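Local coordinates for protein flavin-dependent monooxygenase, oxygenase subunit HsaA (Mycobacterium tuberculosis, PDB 3AFF) that probably hydroxylates the phenolic secosteroid 3-HSA next to its hydroxyl group, using reduced flavin and oxygen, during the breakdown of cholesterol, at residues A[56-61]-A[99-104]; A[93-98]-A[231-236]; A[112-117]-A[148-153]. All coordinates share one frame; numbering follows the deposited sequence. Where two conformers were deposited one is given.

Contact 1 (A[56-61]-A[99-104]); sequences QQWGGL and FDQRAQ
Gln57 and Trp58, in the short 3-10 turn 56-58 of the N-terminal acyl-CoA dehydrogenase-like helical domain, meet the first turn of helix 101-108 through Gln101 and Gln104. Gln57 and Gln101 approach tip to tip and form a cyclic, doubly hydrogen-bonded amide pair. Gln101 NE2 donates to Gln57 OE1 (3.0 Å), and Gln57 NE2 donates back to Gln101 OE1 (3.1 Å). The two amide planes lie only 12° apart, and the second donor sits in the carbonyl plane of Gln101, on a lone pair. Gln101 reaches this position by a bend in its chain: CG is anti to the backbone N (chi1 -178°) and the chain then bends at chi2. Both amides have further partners, Gln57 NE2 at Asn224 OD1 and Gln101 OE1 at Thr223 OG1, which bind the pair to the loop around 223-224.

The Trp58 indole runs nearly parallel to the Gln101 amide, and its CZ2 comes 3.5 Å from Gln101 NE2. Gln57 OE1 lies over one indole face, offset toward the rim, and Gln104 O over the opposite one. Gln104 CB packs 3.7 Å from Trp58 CZ2. At the ring edge, Trp58 NE1 donates to Gln104 OE1, which also accepts from Asn224 ND2; the indole bond is 2.8 Å long with an N-H...O angle of 162°, and OE1 lies close to the ring plane.

Contact 2 (A[93-98]-A[231-236]); sequences NWHLAL and MPWGTM
Trp94 and His95 of helix 80-96 pack against Trp233 and Met236 of the first turn of helix 233-259 in a buried aromatic and methionine cluster. Both tryptophans and His95 hold CG anti to the backbone N, which carries the rings from one helix toward the other.

The Trp94 indole is the central plate. Met236 bends at chi2 and chi3 (-72° and -73°), folding its methyl back over the indole: CE stands 3.7 Å above the centroid of the five-membered ring, almost on its normal, as a CH-pi contact. Its SD makes a longer, oblique Met-aromatic approach, and Met236 CG lies 3.8 Å from Trp94 CZ2. Leu98 CD1 packs over the opposite face. At the rim of the plate, near its plane, Met231 O comes 3.4 Å from Trp94 CZ2, and Trp233 CE3 3.8 Å from Trp94 CZ3.

Trp233 also turns an edge to the face of His95, an inclined edge-to-face pair with centroids 4.9 Å apart and planes at 57°. Its CZ3 stands over the centre of the imidazole and approaches His95 CE1 to 3.6 Å. His95 ND1 is hydrogen-bonded to the hydroxyl of Tyr120, which by similarity binds FMN and whose ring also meets Trp233 edge-to-face. The polar indole edges are satisfied elsewhere, Trp94 NE1 by Val228 O and Trp233 NE1 by Glu374 OE2.

The cluster thus joins helix 80-96 to helix 233-259, with Met213 of helix 210-214 against His95 and Trp233, and helix 286-309 packed on Met231.

Contact 3 (A[112-117]-A[148-153]); sequences PSTRIS and ASWTFV
Phe152 carries Ile116 on one face of its ring: Ile116 CG2 stands nearly over the centre, 3.9 Å from the centroid and 13° off the normal, a CH-pi contact. The Trp150 indole is met at its edge instead, where Thr114 CG2 comes 3.6 Å from CD1. That methyl is anti to the backbone N of Thr114, which leaves OG1 beside the N, and it also touches Ser149 OG; Thr114 OG1 is bonded to Asp111 O. Ile116 and Trp150 lie side by side, pointing the same way, with Ile116 CG1 4.2 Å from Trp150 CB.

Behind these groups strands 116-119 and 150-159 pair in parallel within a mixed sheet, part of the middle beta domain of the acyl-CoA dehydrogenase fold. Both backbone polar atoms of Ser117 are bonded to the neighbouring strand: its N donates to Trp150 O (3.0 Å), and its O accepts from Phe152 N (2.9 Å). Before the regular pairing, Ser149 N donates to Arg115 O. A water takes a hydrogen from Arg115 N and also bonds Ser149 OG, bridging the entry to the sheet. Trp150 N, buried here, has no partner.

On the side of the sheet away from Ile116 and Trp150, the hydroxyls of Ser117 and Thr151 are hydrogen-bonded, OG to OG1 at 2.8 Å. Ser117 OG also makes a weak hydrogen bond to Ser142 OG, of an FMN-binding residue by similarity. The methyl of Ala148 packs 3.5 Å from Ser117 N.

Strand 162-172 flanks strand 150-159, its Leu170 touching Ile116, Trp150 and Phe152; helix 80-96 packs on Ile116 and Phe152 through Leu96, and helix 101-108 on Ile116 and Trp150 through Val107.

The three contacts adjoin one another on the same side of the chain's centre, their own centres 13 to 15 Å apart. Contacts 1 and 2 meet where Gln104 CG lies 3.2 Å from Leu96 O, across the turn between helices 80-96 and 101-108. Phe99 joins contact 1 to contact 3, its CE2 3.4 Å from Phe152 CE1. Contact 3 is nested inside the loop closed by contact 2, and His95 ND1 comes 3.5 Å from Phe152 CE2. The side chains of His95 and Phe152 each approach that of Tyr120 to about 3 Å, so contacts 2 and 3 probably border the FMN site, which Ser117 also approaches, its side chain about 3 Å from that of Ser142; contact 1 lies away from it.

Contact 1 (A[56-61]-A[99-104])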
# COMPACT_ATOMS: atom_id res chain seq x y z
N GLN A 56 41.65 36.52 4.95
CA GLN A 56 42.19 37.47 5.93
C GLN A 56 43.44 38.22 5.43
O GLN A 56 43.58 39.43 5.73
CB GLN A 56 42.37 36.85 7.35
CG GLN A 56 43.63 36.01 7.52
CD GLN A 56 44.95 36.85 7.64
OE1 GLN A 56 44.92 38.06 7.96
NE2 GLN A 56 46.12 36.20 7.39
N GLN A 57 44.31 37.58 4.64
CA GLN A 57 45.49 38.33 4.10
C GLN A 57 45.09 39.52 3.25
O GLN A 57 45.87 40.45 3.07
CB GLN A 57 46.44 37.45 3.30
CG GLN A 57 45.79 36.85 2.03
CD GLN A 57 46.82 36.28 1.06
OE1 GLN A 57 47.82 36.93 0.73
NE2 GLN A 57 46.62 35.06 0.64
N TRP A 58 43.85 39.54 2.78
CA TRP A 58 43.37 40.64 1.98
C TRP A 58 42.47 41.57 2.75
O TRP A 58 41.84 42.45 2.16
CB TRP A 58 42.68 40.08 0.70
CG TRP A 58 43.63 39.26 -0.17
CD1 TRP A 58 43.53 37.93 -0.46
CD2 TRP A 58 44.80 39.73 -0.85
NE1 TRP A 58 44.55 37.53 -1.25
CE2 TRP A 58 45.34 38.62 -1.55
CE3 TRP A 58 45.44 40.98 -0.96
CZ2 TRP A 58 46.53 38.70 -2.29
CZ3 TRP A 58 46.61 41.06 -1.74
CH2 TRP A 58 47.13 39.94 -2.38
N GLY A 59 42.40 41.37 4.09
CA GLY A 59 41.41 42.05 4.95
C GLY A 59 39.99 41.47 5.01
O GLY A 59 39.01 42.21 5.38
N GLY A 60 39.84 40.19 4.63
CA GLY A 60 38.52 39.59 4.52
C GLY A 60 38.23 38.89 5.83
O GLY A 60 39.09 38.79 6.66
N LEU A 61 37.01 38.36 5.97
CA LEU A 61 36.62 37.62 7.15
C LEU A 61 36.65 36.13 7.02
O LEU A 61 36.44 35.45 8.02
CB LEU A 61 35.25 38.10 7.64
CG LEU A 61 35.16 39.61 7.88
CD1 LEU A 61 33.71 40.08 7.93
CD2 LEU A 61 35.87 39.88 9.20
N PHE A 99 42.74 30.43 -6.36
CA PHE A 99 43.73 30.75 -7.44
C PHE A 99 45.15 30.91 -6.85
O PHE A 99 45.33 31.17 -5.64
CB PHE A 99 43.29 32.02 -8.17
CG PHE A 99 42.37 31.73 -9.34
CD1 PHE A 99 42.83 31.84 -10.63
CD2 PHE A 99 41.06 31.28 -9.11
CE1 PHE A 99 41.99 31.56 -11.71
CE2 PHE A 99 40.19 30.98 -10.20
CZ PHE A 99 40.66 31.10 -11.49
N ASP A 100 46.18 30.78 -7.66
CA ASP A 100 47.42 30.92 -6.98
C ASP A 100 47.72 32.38 -6.55
O ASP A 100 47.10 33.34 -6.97
CB ASP A 100 48.52 30.08 -7.61
CG ASP A 100 49.09 30.68 -8.83
OD1 ASP A 100 48.99 31.91 -8.93
OD2 ASP A 100 49.61 29.91 -9.67
N GLN A 101 48.55 32.51 -5.53
CA GLN A 101 48.79 33.79 -4.87
C GLN A 101 49.08 34.91 -5.90
O GLN A 101 48.63 36.06 -5.75
CB GLN A 101 50.00 33.60 -3.95
CG GLN A 101 50.40 34.83 -3.12
CD GLN A 101 49.33 35.27 -2.14
OE1 GLN A 101 48.54 34.44 -1.68
NE2 GLN A 101 49.32 36.57 -1.79
N ARG A 102 49.81 34.58 -6.98
CA ARG A 102 50.08 35.65 -7.99
C ARG A 102 48.81 36.24 -8.64
O ARG A 102 48.75 37.44 -8.94
CB ARG A 102 51.05 35.14 -9.04
CG ARG A 102 51.52 36.20 -10.02
CD ARG A 102 52.89 35.85 -10.74
NE ARG A 102 52.94 34.53 -11.38
CZ ARG A 102 53.66 33.52 -10.88
NH1 ARG A 102 54.38 33.73 -9.76
NH2 ARG A 102 53.64 32.31 -11.48
N ALA A 103 47.80 35.39 -8.89
CA ALA A 103 46.55 35.84 -9.46
C ALA A 103 45.82 36.73 -8.46
O ALA A 103 45.27 37.79 -8.84
CB ALA A 103 45.67 34.65 -9.84
N GLN A 104 45.77 36.27 -7.20
CA GLN A 104 45.11 37.04 -6.12
C GLN A 104 45.78 38.42 -5.99
O GLN A 104 45.12 39.43 -5.91
CB GLN A 104 45.24 36.28 -4.80
CG GLN A 104 44.44 35.00 -4.70
CD GLN A 104 44.70 34.33 -3.38
OE1 GLN A 104 44.45 34.90 -2.32
NE2 GLN A 104 45.20 33.11 -3.42

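Contact 2 (A[93-98]-A[231-236])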
# COMPACT_ATOMS: atom_id res chain seq x y z
N ASN A 93 34.79 35.89 -4.38
CA ASN A 93 35.97 36.15 -3.52
C ASN A 93 36.47 34.91 -2.81
O ASN A 93 37.64 34.87 -2.40
CB ASN A 93 35.69 37.23 -2.47
CG ASN A 93 35.48 38.58 -3.07
OD1 ASN A 93 35.72 38.80 -4.26
ND2 ASN A 93 35.02 39.52 -2.25
N TRP A 94 35.54 33.97 -2.55
CA TRP A 94 35.87 32.59 -2.18
C TRP A 94 36.61 31.91 -3.34
O TRP A 94 37.64 31.20 -3.17
CB TRP A 94 34.54 31.80 -1.79
CG TRP A 94 34.76 30.32 -1.45
CD1 TRP A 94 35.13 29.80 -0.22
CD2 TRP A 94 34.66 29.19 -2.33
NE1 TRP A 94 35.26 28.43 -0.31
CE2 TRP A 94 35.00 28.04 -1.59
CE3 TRP A 94 34.32 29.05 -3.71
CZ2 TRP A 94 35.00 26.75 -2.15
CZ3 TRP A 94 34.30 27.77 -4.27
CH2 TRP A 94 34.66 26.63 -3.49
N HIS A 95 36.08 32.03 -4.56
CA HIS A 95 36.67 31.26 -5.62
C HIS A 95 38.13 31.76 -5.92
O HIS A 95 39.00 30.95 -6.17
CB HIS A 95 35.84 31.42 -6.92
CG HIS A 95 36.27 30.49 -8.01
ND1 HIS A 95 35.69 30.52 -9.26
CD2 HIS A 95 37.19 29.49 -8.04
CE1 HIS A 95 36.21 29.56 -10.00
NE2 HIS A 95 37.12 28.92 -9.29
N LEU A 96 38.34 33.06 -5.91
CA LEU A 96 39.68 33.67 -6.20
C LEU A 96 40.74 33.29 -5.18
O LEU A 96 41.93 33.18 -5.48
CB LEU A 96 39.55 35.21 -6.30
CG LEU A 96 40.84 35.91 -6.70
CD1 LEU A 96 41.33 35.35 -8.07
CD2 LEU A 96 40.62 37.36 -6.72
N ALA A 97 40.29 33.04 -3.96
CA ALA A 97 41.13 32.52 -2.86
C ALA A 97 41.74 31.20 -3.21
O ALA A 97 42.70 30.85 -2.58
CB ALA A 97 40.24 32.32 -1.57
N LEU A 98 41.19 30.43 -4.19
CA LEU A 98 41.78 29.13 -4.53
C LEU A 98 42.76 29.28 -5.72
O LEU A 98 43.52 28.39 -6.02
CB LEU A 98 40.67 28.13 -4.95
CG LEU A 98 39.51 27.95 -3.94
CD1 LEU A 98 38.38 27.13 -4.57
CD2 LEU A 98 40.01 27.25 -2.62
N MET A 231 35.72 24.03 1.41
CA MET A 231 34.31 23.64 1.12
C MET A 231 34.20 23.09 -0.31
O MET A 231 34.99 23.48 -1.15
CB MET A 231 33.40 24.85 1.32
CG MET A 231 33.18 25.19 2.77
SD MET A 231 32.09 24.01 3.65
CE MET A 231 30.57 24.47 2.87
N PRO A 232 33.29 22.12 -0.57
CA PRO A 232 33.28 21.61 -1.90
C PRO A 232 32.65 22.56 -2.93
O PRO A 232 31.67 23.26 -2.65
CB PRO A 232 32.49 20.31 -1.79
CG PRO A 232 31.81 20.36 -0.50
CD PRO A 232 32.33 21.42 0.31
N TRP A 233 33.25 22.59 -4.10
CA TRP A 233 32.67 23.37 -5.21
C TRP A 233 31.20 22.98 -5.48
O TRP A 233 30.34 23.87 -5.66
CB TRP A 233 33.52 23.17 -6.47
CG TRP A 233 32.91 23.77 -7.69
CD1 TRP A 233 32.11 23.14 -8.59
CD2 TRP A 233 33.08 25.11 -8.17
NE1 TRP A 233 31.76 24.00 -9.61
CE2 TRP A 233 32.36 25.22 -9.38
CE3 TRP A 233 33.80 26.23 -7.71
CZ2 TRP A 233 32.28 26.43 -10.12
CZ3 TRP A 233 33.74 27.42 -8.44
CH2 TRP A 233 32.99 27.50 -9.65
N GLY A 234 30.95 21.68 -5.45
CA GLY A 234 29.63 21.09 -5.82
C GLY A 234 28.52 21.47 -4.85
O GLY A 234 27.31 21.38 -5.20
N THR A 235 28.90 21.86 -3.62
CA THR A 235 28.00 22.53 -2.69
C THR A 235 28.02 24.02 -2.81
O THR A 235 26.94 24.67 -2.88
CB THR A 235 28.20 22.07 -1.19
OG1 THR A 235 28.17 20.64 -1.13
CG2 THR A 235 27.05 22.57 -0.30
N MET A 236 29.19 24.62 -2.84
CA MET A 236 29.25 26.11 -2.78
C MET A 236 28.60 26.78 -4.01
O MET A 236 27.93 27.77 -3.94
CB MET A 236 30.70 26.58 -2.63
CG MET A 236 31.32 26.25 -1.25
SD MET A 236 30.67 27.29 0.08
CE MET A 236 31.41 28.87 -0.19

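Contact 3 (A[112-117]-A[148-153])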
# COMPACT_ATOMS: atom_id res chain seq x y z
N PRO A 112 41.96 45.81 -2.37
CA PRO A 112 41.35 44.54 -1.98
C PRO A 112 39.82 44.57 -2.01
O PRO A 112 39.17 43.57 -1.73
CB PRO A 112 41.89 44.31 -0.57
CG PRO A 112 42.04 45.72 -0.01
CD PRO A 112 42.57 46.52 -1.22
N SER A 113 39.26 45.69 -2.43
CA SER A 113 37.79 45.80 -2.59
C SER A 113 37.29 45.49 -4.04
O SER A 113 36.09 45.52 -4.36
CB SER A 113 37.30 47.15 -2.12
OG SER A 113 37.36 48.13 -3.15
N THR A 114 38.25 45.18 -4.90
CA THR A 114 38.01 44.84 -6.31
C THR A 114 37.09 43.62 -6.37
O THR A 114 37.27 42.67 -5.59
CB THR A 114 39.36 44.49 -6.97
OG1 THR A 114 40.24 45.60 -6.82
CG2 THR A 114 39.21 44.16 -8.47
N ARG A 115 36.12 43.65 -7.27
CA ARG A 115 35.14 42.53 -7.46
C ARG A 115 35.30 41.80 -8.80
O ARG A 115 35.86 42.34 -9.75
CB ARG A 115 33.70 43.08 -7.37
CG ARG A 115 33.34 43.62 -6.00
CD ARG A 115 31.92 44.20 -6.00
NE ARG A 115 31.91 45.48 -6.68
CZ ARG A 115 32.17 46.65 -6.12
NH1 ARG A 115 32.52 46.73 -4.84
NH2 ARG A 115 32.11 47.76 -6.86
N ILE A 116 34.80 40.56 -8.85
CA ILE A 116 35.07 39.63 -9.95
C ILE A 116 33.70 39.05 -10.34
O ILE A 116 32.96 38.57 -9.48
CB ILE A 116 36.09 38.47 -9.52
CG1 ILE A 116 37.37 39.04 -8.86
CG2 ILE A 116 36.47 37.59 -10.70
CD1 ILE A 116 37.31 39.02 -7.36
N SER A 117 33.34 39.11 -11.63
CA SER A 117 32.09 38.45 -12.07
C SER A 117 32.46 37.06 -12.61
O SER A 117 33.61 36.69 -12.54
CB SER A 117 31.41 39.31 -13.13
OG SER A 117 32.29 39.53 -14.26
N ALA A 148 32.11 44.76 -11.78
CA ALA A 148 33.35 44.03 -11.54
C ALA A 148 34.48 44.55 -12.42
O ALA A 148 34.23 45.04 -13.53
CB ALA A 148 33.12 42.56 -11.80
N SER A 149 35.74 44.45 -11.98
CA SER A 149 36.77 44.84 -12.92
C SER A 149 37.67 43.67 -13.45
O SER A 149 38.67 43.86 -14.13
CB SER A 149 37.54 46.06 -12.38
OG SER A 149 37.99 45.78 -11.08
N TRP A 150 37.25 42.45 -13.11
CA TRP A 150 37.83 41.22 -13.58
C TRP A 150 36.65 40.22 -13.73
O TRP A 150 35.57 40.43 -13.15
CB TRP A 150 38.71 40.65 -12.48
CG TRP A 150 40.06 41.35 -12.25
CD1 TRP A 150 40.29 42.47 -11.46
CD2 TRP A 150 41.33 40.92 -12.75
NE1 TRP A 150 41.63 42.76 -11.49
CE2 TRP A 150 42.30 41.85 -12.28
CE3 TRP A 150 41.76 39.86 -13.56
CZ2 TRP A 150 43.68 41.73 -12.58
CZ3 TRP A 150 43.11 39.74 -13.87
CH2 TRP A 150 44.08 40.67 -13.34
N THR A 151 36.89 39.12 -14.45
CA THR A 151 35.88 38.11 -14.59
C THR A 151 36.50 36.74 -14.66
O THR A 151 37.61 36.57 -15.17
CB THR A 151 34.99 38.34 -15.88
OG1 THR A 151 33.78 37.63 -15.71
CG2 THR A 151 35.71 37.88 -17.24
N PHE A 152 35.73 35.74 -14.22
CA PHE A 152 36.00 34.33 -14.61
C PHE A 152 35.20 33.93 -15.84
O PHE A 152 34.06 34.31 -15.97
CB PHE A 152 35.58 33.36 -13.50
CG PHE A 152 36.27 33.60 -12.16
CD1 PHE A 152 37.67 33.62 -12.06
CD2 PHE A 152 35.52 33.77 -11.00
CE1 PHE A 152 38.32 33.77 -10.81
CE2 PHE A 152 36.19 33.96 -9.74
CZ PHE A 152 37.56 33.93 -9.66
N VAL A 153 35.78 33.12 -16.71
CA VAL A 153 35.00 32.54 -17.82
C VAL A 153 35.42 31.09 -17.80
O VAL A 153 36.60 30.77 -17.58
CB VAL A 153 35.32 33.20 -19.25
CG1 VAL A 153 34.70 34.56 -19.35
CG2 VAL A 153 36.82 33.23 -19.52
O HOH W 1 35.77 46.12 -9.09